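PDB 4ESQ: Serine/threonine protein kinase from Mycobacterium tuberculosis, which probably phosphorylates serine and threonine residues of proteins using ATP through its kinase domain, the present chain being its extracellular sensor domain with a conserved binding cleft. Local coordinates for residues A[138-146]-A[154-162]; A[83-93]-A[164-174]. All coordinates share one frame; numbering follows the deposited sequence.

Contact 1 of 2, residues A[138-146]-A[154-162]; sequences PPTITVIDT and ECQRAMSVA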
loop_
_atom_site.group_PDB
_atom_site.type_symbol
_atom_site.label_atom_id
_atom_site.label_comp_id
_atom_site.label_asym_id
_atom_site.label_seq_id
_atom_site.Cartn_x
_atom_site.Cartn_y
_atom_site.Cartn_z
ATOM N N PRO A 138 12.044 7.546 -8.709
ATOM C CA PRO A 138 11.367 6.728 -9.720
ATOM C C PRO A 138 11.832 5.273 -9.692
ATOM O O PRO A 138 13.015 4.989 -9.462
ATOM C CB PRO A 138 11.764 7.402 -11.036
ATOM C CG PRO A 138 11.972 8.827 -10.663
ATOM C CD PRO A 138 12.533 8.819 -9.266
ATOM N N PRO A 139 10.899 4.341 -9.911
ATOM C CA PRO A 139 9.476 4.565 -10.166
ATOM C C PRO A 139 8.655 4.433 -8.890
ATOM O O PRO A 139 7.494 4.030 -8.945
ATOM C CB PRO A 139 9.134 3.409 -11.097
ATOM C CG PRO A 139 9.972 2.300 -10.594
ATOM C CD PRO A 139 11.255 2.919 -10.069
ATOM N N THR A 140 9.259 4.739 -7.752
ATOM C CA THR A 140 8.597 4.531 -6.464
ATOM C C THR A 140 8.085 5.848 -5.917
ATOM O O THR A 140 8.747 6.885 -6.036
ATOM C CB THR A 140 9.564 3.906 -5.425
ATOM O OG1 THR A 140 10.042 2.641 -5.900
ATOM C CG2 THR A 140 8.864 3.702 -4.077
ATOM N N ILE A 141 6.901 5.816 -5.320
ATOM C CA ILE A 141 6.405 6.965 -4.579
ATOM C C ILE A 141 6.076 6.548 -3.142
ATOM O O ILE A 141 5.612 5.435 -2.899
ATOM C CB ILE A 141 5.154 7.580 -5.239
ATOM C CG1 ILE A 141 4.087 6.506 -5.444
ATOM C CG2 ILE A 141 5.514 8.277 -6.561
ATOM C CD1 ILE A 141 2.791 7.039 -6.035
ATOM N N THR A 142 6.317 7.445 -2.189
ATOM C CA THR A 142 5.934 7.196 -0.805
ATOM C C THR A 142 5.349 8.462 -0.203
ATOM O O THR A 142 5.645 9.571 -0.647
ATOM C CB THR A 142 7.123 6.756 0.084
ATOM O OG1 THR A 142 8.080 7.819 0.172
ATOM C CG2 THR A 142 7.795 5.500 -0.472
ATOM N N VAL A 143 4.522 8.292 0.815
ATOM C CA VAL A 143 4.020 9.432 1.570
ATOM C C VAL A 143 3.627 8.950 2.952
ATOM O O VAL A 143 3.111 7.841 3.100
ATOM C CB VAL A 143 2.819 10.138 0.862
ATOM C CG1 VAL A 143 1.599 9.222 0.814
ATOM C CG2 VAL A 143 2.471 11.458 1.569
ATOM N N ILE A 144 3.899 9.771 3.963
ATOM C CA ILE A 144 3.515 9.450 5.330
ATOM C C ILE A 144 2.263 10.226 5.720
ATOM O O ILE A 144 2.167 11.425 5.475
ATOM C CB ILE A 144 4.670 9.750 6.306
ATOM C CG1 ILE A 144 5.820 8.772 6.062
ATOM C CG2 ILE A 144 4.204 9.642 7.744
ATOM C CD1 ILE A 144 7.078 9.152 6.794
ATOM N N ASP A 145 1.285 9.533 6.290
ATOM C CA ASP A 145 0.098 10.213 6.793
ATOM C C ASP A 145 -0.026 9.986 8.290
ATOM O O ASP A 145 0.328 8.932 8.802
ATOM C CB ASP A 145 -1.162 9.769 6.060
ATOM C CG ASP A 145 -1.184 8.297 5.796
ATOM O OD1 ASP A 145 -0.829 7.535 6.717
ATOM O OD2 ASP A 145 -1.534 7.901 4.662
ATOM N N THR A 146 -0.526 10.990 8.986
ATOM C CA THR A 146 -0.508 10.984 10.440
ATOM C C THR A 146 -1.922 11.154 10.954
ATOM O O THR A 146 -2.611 12.098 10.563
ATOM C CB THR A 146 0.361 12.141 10.958
ATOM O OG1 THR A 146 1.686 12.021 10.416
ATOM C CG2 THR A 146 0.414 12.146 12.481
ATOM N N GLU A 154 0.868 6.598 12.806
ATOM C CA GLU A 154 1.110 7.071 11.447
ATOM C C GLU A 154 1.158 5.909 10.481
ATOM O O GLU A 154 1.306 4.771 10.899
ATOM C CB GLU A 154 2.437 7.833 11.373
ATOM C CG GLU A 154 2.452 9.135 12.145
ATOM C CD GLU A 154 3.770 9.872 12.000
ATOM O OE1 GLU A 154 4.806 9.328 12.446
ATOM O OE2 GLU A 154 3.769 10.992 11.442
ATOM N N CYS A 155 1.016 6.199 9.191
ATOM C CA CYS A 155 1.185 5.173 8.161
ATOM C C CYS A 155 2.085 5.714 7.077
ATOM O O CYS A 155 2.024 6.895 6.749
ATOM C CB CYS A 155 -0.152 4.780 7.540
ATOM S SG CYS A 155 -1.318 3.991 8.658
ATOM N N GLN A 156 2.936 4.860 6.520
ATOM C CA GLN A 156 3.601 5.220 5.275
ATOM C C GLN A 156 3.010 4.410 4.137
ATOM O O GLN A 156 2.890 3.179 4.227
ATOM C CB GLN A 156 5.110 4.992 5.329
ATOM C CG GLN A 156 5.820 5.524 4.073
ATOM C CD GLN A 156 7.263 5.074 3.959
ATOM O OE1 GLN A 156 7.587 3.930 4.269
ATOM N NE2 GLN A 156 8.139 5.974 3.503
ATOM N N ARG A 157 2.609 5.113 3.081
ATOM C CA ARG A 157 2.181 4.470 1.845
ATOM C C ARG A 157 3.385 4.370 0.917
ATOM O O ARG A 157 4.193 5.301 0.829
ATOM C CB ARG A 157 1.072 5.286 1.166
ATOM C CG ARG A 157 -0.284 5.239 1.876
ATOM C CD ARG A 157 -1.023 3.939 1.599
ATOM N NE ARG A 157 -1.631 3.883 0.268
ATOM C CZ ARG A 157 -1.208 3.105 -0.723
ATOM N NH1 ARG A 157 -0.140 2.319 -0.552
ATOM N NH2 ARG A 157 -1.844 3.111 -1.891
ATOM N N ALA A 158 3.522 3.243 0.228
ATOM C CA ALA A 158 4.545 3.136 -0.807
ATOM C C ALA A 158 3.958 2.416 -2.001
ATOM O O ALA A 158 3.233 1.432 -1.850
ATOM C CB ALA A 158 5.763 2.390 -0.295
ATOM N N MET A 159 4.267 2.914 -3.190
ATOM C CA MET A 159 3.866 2.229 -4.410
ATOM C C MET A 159 5.045 2.196 -5.354
ATOM O O MET A 159 5.783 3.175 -5.475
ATOM C CB MET A 159 2.685 2.936 -5.084
ATOM C CG MET A 159 2.249 2.290 -6.397
ATOM S SD MET A 159 0.788 3.081 -7.112
ATOM C CE MET A 159 -0.452 2.653 -5.890
ATOM N N SER A 160 5.225 1.061 -6.008
ATOM C CA SER A 160 6.259 0.946 -7.026
ATOM C C SER A 160 5.759 0.025 -8.128
ATOM O O SER A 160 4.640 -0.503 -8.066
ATOM C CB SER A 160 7.565 0.418 -6.423
ATOM O OG SER A 160 8.684 0.722 -7.262
ATOM N N VAL A 161 6.588 -0.161 -9.146
ATOM C CA VAL A 161 6.241 -1.034 -10.249
ATOM C C VAL A 161 7.509 -1.707 -10.729
ATOM O O VAL A 161 8.576 -1.088 -10.769
ATOM C CB VAL A 161 5.575 -0.259 -11.401
ATOM C CG1 VAL A 161 6.338 1.032 -11.686
ATOM C CG2 VAL A 161 5.470 -1.125 -12.658
ATOM N N ALA A 162 7.387 -2.986 -11.054
ATOM C CA ALA A 162 8.458 -3.728 -11.704
ATOM C C ALA A 162 7.779 -4.689 -12.670
ATOM O O ALA A 162 6.775 -5.309 -12.322
ATOM C CB ALA A 162 9.278 -4.482 -10.692
HETATM O O HOH W 1 7.593 8.987 2.716
#
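Thr146 OG1 donates a short hydrogen bond, 2.5 Å long, to Glu154 OE2, taking the carboxylate's anti lone pair on the side away from the other oxygen. The two side chains lie alongside each other: with Glu154 CG anti to the carbonyl carbon (chi1 -67°) and the chain extended beyond it, the carboxylate reaches the hydroxyl while CG brushes Thr146 CG2 at 3.7 Å. Near the other end of this antiparallel hairpin two hydroxyls, Thr140 OG1 and Ser160 OG, share a hydrogen bond of 2.7 Å. Between them six backbone bonds join Ile141 to Met159, Val143 to Arg157 and Asp145 to Cys155. Alternation sorts the side chains. Beta-branched Ile141 lies beside unbranched Met159, CG1 to CB 3.9 Å, on the face where Met159 meets Phe102 of helix 96-111. On that face Arg157 CB also rests 4.0 Å from Val143 CG1, and its bent chain carries the guanidinium away to Asp168, Gly52 O and Val169 O. The other face carries small Ala158, whose methyl meets Thr142 CG2 at 3.7 Å and which packs on Ala180, and Gln156, held by Asn178 and Gly181. A water joins Thr142 OG1 to Gln156 NE2. Asp145 OD1 sits only 2.9 Å from Cys155 O, two acceptors facing each other, an approach that would tend to raise the carboxylate's proton affinity.

Contact 2 of 2, residues A[83-93]-A[164-174]; sequences EHWVNQAVVAF and NVVVDVNACGY
Trp85 and Cys172 form the first firm pair of a long antiparallel strand pairing near the centre of the sheet in this PknH-like extracellular domain, a member of the Mog1p/PsbP clan. Backbone bonds alternate with non-hydrogen-bonded pairs along strands 84-92 and 165-173. One face is largely aliphatic: the Val165 CG1 methyl fits against Val90 CB at 3.8 Å, and small Ala171 leaves room for Val86 CG2, 4.2 Å from its CB. Short and branched residues suit this surface because Ile187 and Ile183 of helix 179-192 pack against it. At the strand end, with CG anti to the carbonyl carbon (chi1 -73°), the Phe93 ring reaches the Val166 methyl obliquely, CE1 to CG2 3.4 Å, a tight approach. Asn164 closes this end twice: its O accepts from Phe93 N and lies in the plane of the ring at its edge, while ND2 donates to Phe93 O at 2.9 Å, Phe93 O lying almost in the plane of the Asn164 amide. Asn164 OD1 accepts from Val5 N, so both ends of the amide are held. On the face bearing Trp85, the broad indole lies beside Cys172, CE3 to SG 3.8 Å, an oblique sulfur-aromatic contact. Small Ala89 stands opposite Asp168, whose carboxylate goes to Arg157, Tyr62 and Ser57. Next to the indole edge and in its plane, one water accepts from Asn87 ND2 at 3.3 Å and from Asn170 ND2 at 3.2 Å.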
loop_
_atom_site.group_PDB
_atom_site.type_symbol
_atom_site.label_atom_id
_atom_site.label_comp_id
_atom_site.label_asym_id
_atom_site.label_seq_id
_atom_site.Cartn_x
_atom_site.Cartn_y
_atom_site.Cartn_z
ATOM N N GLU A 83 0.974 -2.972 17.937
ATOM C CA GLU A 83 1.952 -1.900 17.746
ATOM C C GLU A 83 2.253 -1.629 16.272
ATOM O O GLU A 83 2.691 -0.531 15.919
ATOM C CB GLU A 83 3.261 -2.221 18.481
ATOM C CG GLU A 83 3.143 -2.236 20.006
ATOM C CD GLU A 83 3.002 -0.845 20.604
ATOM O OE1 GLU A 83 3.588 0.114 20.053
ATOM O OE2 GLU A 83 2.299 -0.712 21.629
ATOM N N HIS A 84 2.017 -2.629 15.420
ATOM C CA HIS A 84 2.380 -2.535 14.004
ATOM C C HIS A 84 1.285 -3.138 13.129
ATOM O O HIS A 84 0.607 -4.081 13.532
ATOM C CB HIS A 84 3.684 -3.287 13.743
ATOM C CG HIS A 84 4.812 -2.866 14.632
ATOM N ND1 HIS A 84 5.201 -3.596 15.734
ATOM C CD2 HIS A 84 5.629 -1.787 14.589
ATOM C CE1 HIS A 84 6.218 -2.992 16.325
ATOM N NE2 HIS A 84 6.494 -1.887 15.652
ATOM N N TRP A 85 1.127 -2.607 11.921
ATOM C CA TRP A 85 0.092 -3.088 11.011
ATOM C C TRP A 85 0.582 -2.891 9.587
ATOM O O TRP A 85 1.036 -1.801 9.238
ATOM C CB TRP A 85 -1.186 -2.281 11.242
ATOM C CG TRP A 85 -2.412 -2.739 10.511
ATOM C CD1 TRP A 85 -3.370 -3.609 10.968
ATOM C CD2 TRP A 85 -2.843 -2.318 9.211
ATOM N NE1 TRP A 85 -4.362 -3.760 10.021
ATOM C CE2 TRP A 85 -4.060 -2.976 8.937
ATOM C CE3 TRP A 85 -2.311 -1.451 8.247
ATOM C CZ2 TRP A 85 -4.752 -2.805 7.732
ATOM C CZ3 TRP A 85 -3.009 -1.273 7.060
ATOM C CH2 TRP A 85 -4.212 -1.953 6.813
ATOM N N VAL A 86 0.512 -3.942 8.770
ATOM C CA VAL A 86 0.987 -3.845 7.394
ATOM C C VAL A 86 -0.043 -4.405 6.442
ATOM O O VAL A 86 -0.568 -5.494 6.665
ATOM C CB VAL A 86 2.307 -4.617 7.200
ATOM C CG1 VAL A 86 2.598 -4.852 5.701
ATOM C CG2 VAL A 86 3.451 -3.890 7.895
ATOM N N ASN A 87 -0.329 -3.658 5.380
ATOM C CA ASN A 87 -1.134 -4.156 4.275
ATOM C C ASN A 87 -0.215 -4.128 3.057
ATOM O O ASN A 87 0.222 -3.052 2.629
ATOM C CB ASN A 87 -2.358 -3.264 4.043
ATOM C CG ASN A 87 -3.352 -3.848 3.023
ATOM O OD1 ASN A 87 -3.066 -4.821 2.328
ATOM N ND2 ASN A 87 -4.529 -3.240 2.942
ATOM N N GLN A 88 0.110 -5.306 2.536
ATOM C CA GLN A 88 0.972 -5.413 1.364
ATOM C C GLN A 88 0.207 -6.091 0.252
ATOM O O GLN A 88 -0.470 -7.086 0.478
ATOM C CB GLN A 88 2.250 -6.205 1.676
ATOM C CG GLN A 88 2.007 -7.494 2.448
ATOM C CD GLN A 88 3.210 -8.431 2.420
ATOM O OE1 GLN A 88 4.091 -8.316 1.570
ATOM N NE2 GLN A 88 3.227 -9.380 3.334
ATOM N N ALA A 89 0.306 -5.543 -0.952
ATOM C CA ALA A 89 -0.399 -6.112 -2.089
ATOM C C ALA A 89 0.407 -5.960 -3.365
ATOM O O ALA A 89 1.172 -5.004 -3.524
ATOM C CB ALA A 89 -1.750 -5.443 -2.255
ATOM N N VAL A 90 0.217 -6.916 -4.271
ATOM C CA VAL A 90 0.757 -6.828 -5.620
ATOM C C VAL A 90 -0.380 -6.954 -6.620
ATOM O O VAL A 90 -1.325 -7.728 -6.431
ATOM C CB VAL A 90 1.822 -7.891 -5.882
ATOM C CG1 VAL A 90 3.111 -7.503 -5.164
ATOM C CG2 VAL A 90 1.334 -9.259 -5.409
ATOM N N VAL A 91 -0.287 -6.184 -7.691
ATOM C CA VAL A 91 -1.372 -6.113 -8.652
ATOM C C VAL A 91 -0.803 -6.375 -10.039
ATOM O O VAL A 91 0.139 -5.697 -10.461
ATOM C CB VAL A 91 -2.064 -4.737 -8.615
ATOM C CG1 VAL A 91 -3.213 -4.699 -9.617
ATOM C CG2 VAL A 91 -2.563 -4.414 -7.192
ATOM N N ALA A 92 -1.359 -7.364 -10.732
ATOM C CA ALA A 92 -0.889 -7.716 -12.071
ATOM C C ALA A 92 -1.641 -6.921 -13.121
ATOM O O ALA A 92 -2.840 -6.691 -12.994
ATOM C CB ALA A 92 -1.062 -9.201 -12.329
ATOM N N PHE A 93 -0.915 -6.514 -14.157
ATOM C CA PHE A 93 -1.485 -5.852 -15.320
ATOM C C PHE A 93 -1.047 -6.638 -16.546
ATOM O O PHE A 93 -0.124 -7.431 -16.471
ATOM C CB PHE A 93 -0.966 -4.420 -15.413
ATOM C CG PHE A 93 -1.547 -3.501 -14.378
ATOM C CD1 PHE A 93 -1.047 -3.479 -13.084
ATOM C CD2 PHE A 93 -2.593 -2.657 -14.710
ATOM C CE1 PHE A 93 -1.587 -2.625 -12.132
ATOM C CE2 PHE A 93 -3.142 -1.804 -13.765
ATOM C CZ PHE A 93 -2.634 -1.790 -12.467
ATOM N N ASN A 164 5.264 -6.124 -15.027
ATOM C CA ASN A 164 3.843 -5.808 -15.162
ATOM C C ASN A 164 3.125 -5.757 -13.816
ATOM O O ASN A 164 1.896 -5.876 -13.760
ATOM C CB ASN A 164 3.146 -6.852 -16.037
ATOM C CG ASN A 164 3.249 -8.245 -15.456
ATOM O OD1 ASN A 164 4.317 -8.663 -15.008
ATOM N ND2 ASN A 164 2.135 -8.965 -15.437
ATOM N N VAL A 165 3.884 -5.591 -12.737
ATOM C CA VAL A 165 3.310 -5.703 -11.397
ATOM C C VAL A 165 3.440 -4.401 -10.624
ATOM O O VAL A 165 4.526 -3.839 -10.529
ATOM C CB VAL A 165 3.997 -6.822 -10.581
ATOM C CG1 VAL A 165 3.450 -6.880 -9.141
ATOM C CG2 VAL A 165 3.829 -8.157 -11.271
ATOM N N VAL A 166 2.324 -3.926 -10.082
ATOM C CA VAL A 166 2.335 -2.784 -9.177
ATOM C C VAL A 166 2.400 -3.265 -7.727
ATOM O O VAL A 166 1.695 -4.192 -7.336
ATOM C CB VAL A 166 1.093 -1.901 -9.372
ATOM C CG1 VAL A 166 1.002 -0.863 -8.235
ATOM C CG2 VAL A 166 1.139 -1.222 -10.740
ATOM N N VAL A 167 3.270 -2.644 -6.949
ATOM C CA VAL A 167 3.474 -3.009 -5.559
ATOM C C VAL A 167 2.815 -1.905 -4.741
ATOM O O VAL A 167 3.099 -0.730 -4.951
ATOM C CB VAL A 167 4.972 -3.096 -5.261
ATOM C CG1 VAL A 167 5.225 -3.445 -3.799
ATOM C CG2 VAL A 167 5.601 -4.136 -6.175
ATOM N N ASP A 168 1.919 -2.278 -3.829
ATOM C CA ASP A 168 1.075 -1.296 -3.152
ATOM C C ASP A 168 1.060 -1.605 -1.666
ATOM O O ASP A 168 0.467 -2.601 -1.254
ATOM C CB ASP A 168 -0.346 -1.387 -3.730
ATOM C CG ASP A 168 -1.179 -0.144 -3.477
ATOM O OD1 ASP A 168 -0.689 0.786 -2.812
ATOM O OD2 ASP A 168 -2.340 -0.105 -3.957
ATOM N N VAL A 169 1.710 -0.758 -0.871
ATOM C CA VAL A 169 1.971 -1.066 0.542
ATOM C C VAL A 169 1.562 0.043 1.516
ATOM O O VAL A 169 1.814 1.227 1.277
ATOM C CB VAL A 169 3.469 -1.353 0.747
ATOM C CG1 VAL A 169 3.773 -1.645 2.217
ATOM C CG2 VAL A 169 3.924 -2.515 -0.152
ATOM N N ASN A 170 0.947 -0.351 2.629
ATOM C CA ASN A 170 0.635 0.572 3.713
ATOM C C ASN A 170 1.224 -0.012 4.976
ATOM O O ASN A 170 0.926 -1.163 5.327
ATOM C CB ASN A 170 -0.884 0.733 3.854
ATOM C CG ASN A 170 -1.279 1.992 4.620
ATOM O OD1 ASN A 170 -0.466 2.893 4.829
ATOM N ND2 ASN A 170 -2.539 2.063 5.021
ATOM N N ALA A 171 2.107 0.737 5.631
ATOM C CA ALA A 171 2.754 0.245 6.843
ATOM C C ALA A 171 2.546 1.260 7.958
ATOM O O ALA A 171 2.896 2.434 7.805
ATOM C CB ALA A 171 4.247 0.006 6.604
ATOM N N CYS A 172 1.988 0.804 9.079
ATOM C CA CYS A 172 1.546 1.706 10.142
ATOM C C CYS A 172 2.119 1.345 11.504
ATOM O O CYS A 172 2.347 0.177 11.806
ATOM C CB CYS A 172 0.018 1.711 10.232
ATOM S SG CYS A 172 -0.857 1.994 8.651
ATOM N N GLY A 173 2.319 2.357 12.336
ATOM C CA GLY A 173 2.887 2.144 13.658
ATOM C C GLY A 173 3.170 3.466 14.335
ATOM O O GLY A 173 2.768 4.519 13.837
ATOM N N TYR A 174 3.859 3.423 15.473
ATOM C CA TYR A 174 4.186 4.649 16.196
ATOM C C TYR A 174 5.561 5.210 15.826
ATOM O O TYR A 174 5.875 6.355 16.165
ATOM C CB TYR A 174 4.141 4.408 17.703
ATOM C CG TYR A 174 2.766 4.152 18.249
ATOM C CD1 TYR A 174 1.927 5.209 18.586
ATOM C CD2 TYR A 174 2.303 2.858 18.445
ATOM C CE1 TYR A 174 0.662 4.984 19.092
ATOM C CE2 TYR A 174 1.034 2.626 18.957
ATOM C CZ TYR A 174 0.224 3.695 19.278
ATOM O OH TYR A 174 -1.038 3.490 19.785
HETATM O O HOH W 2 4.793 0.942 16.429
HETATM O O HOH W 3 -4.440 0.003 3.498
#

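How the contacts relate
After strand 84-92 the chain runs through helix 96-111 and strands 117-122 and 125-131. Strand 141-147 then turns back through a short loop into strand 154-162, so contact 1 closes a small hairpin. A tight turn leads on to strand 165-173, which returns to 83-93 and closes the much larger loop of contact 2, with contact 1 nested inside it. Strands 154-162 and 165-173 are neighbours, making the four strands consecutive in one antiparallel sheet, and the Cys155–Cys172 disulfide adds a covalent link between the two contacts. Helix 96-111 covers part of contact 1, and helix 179-192 packs against both.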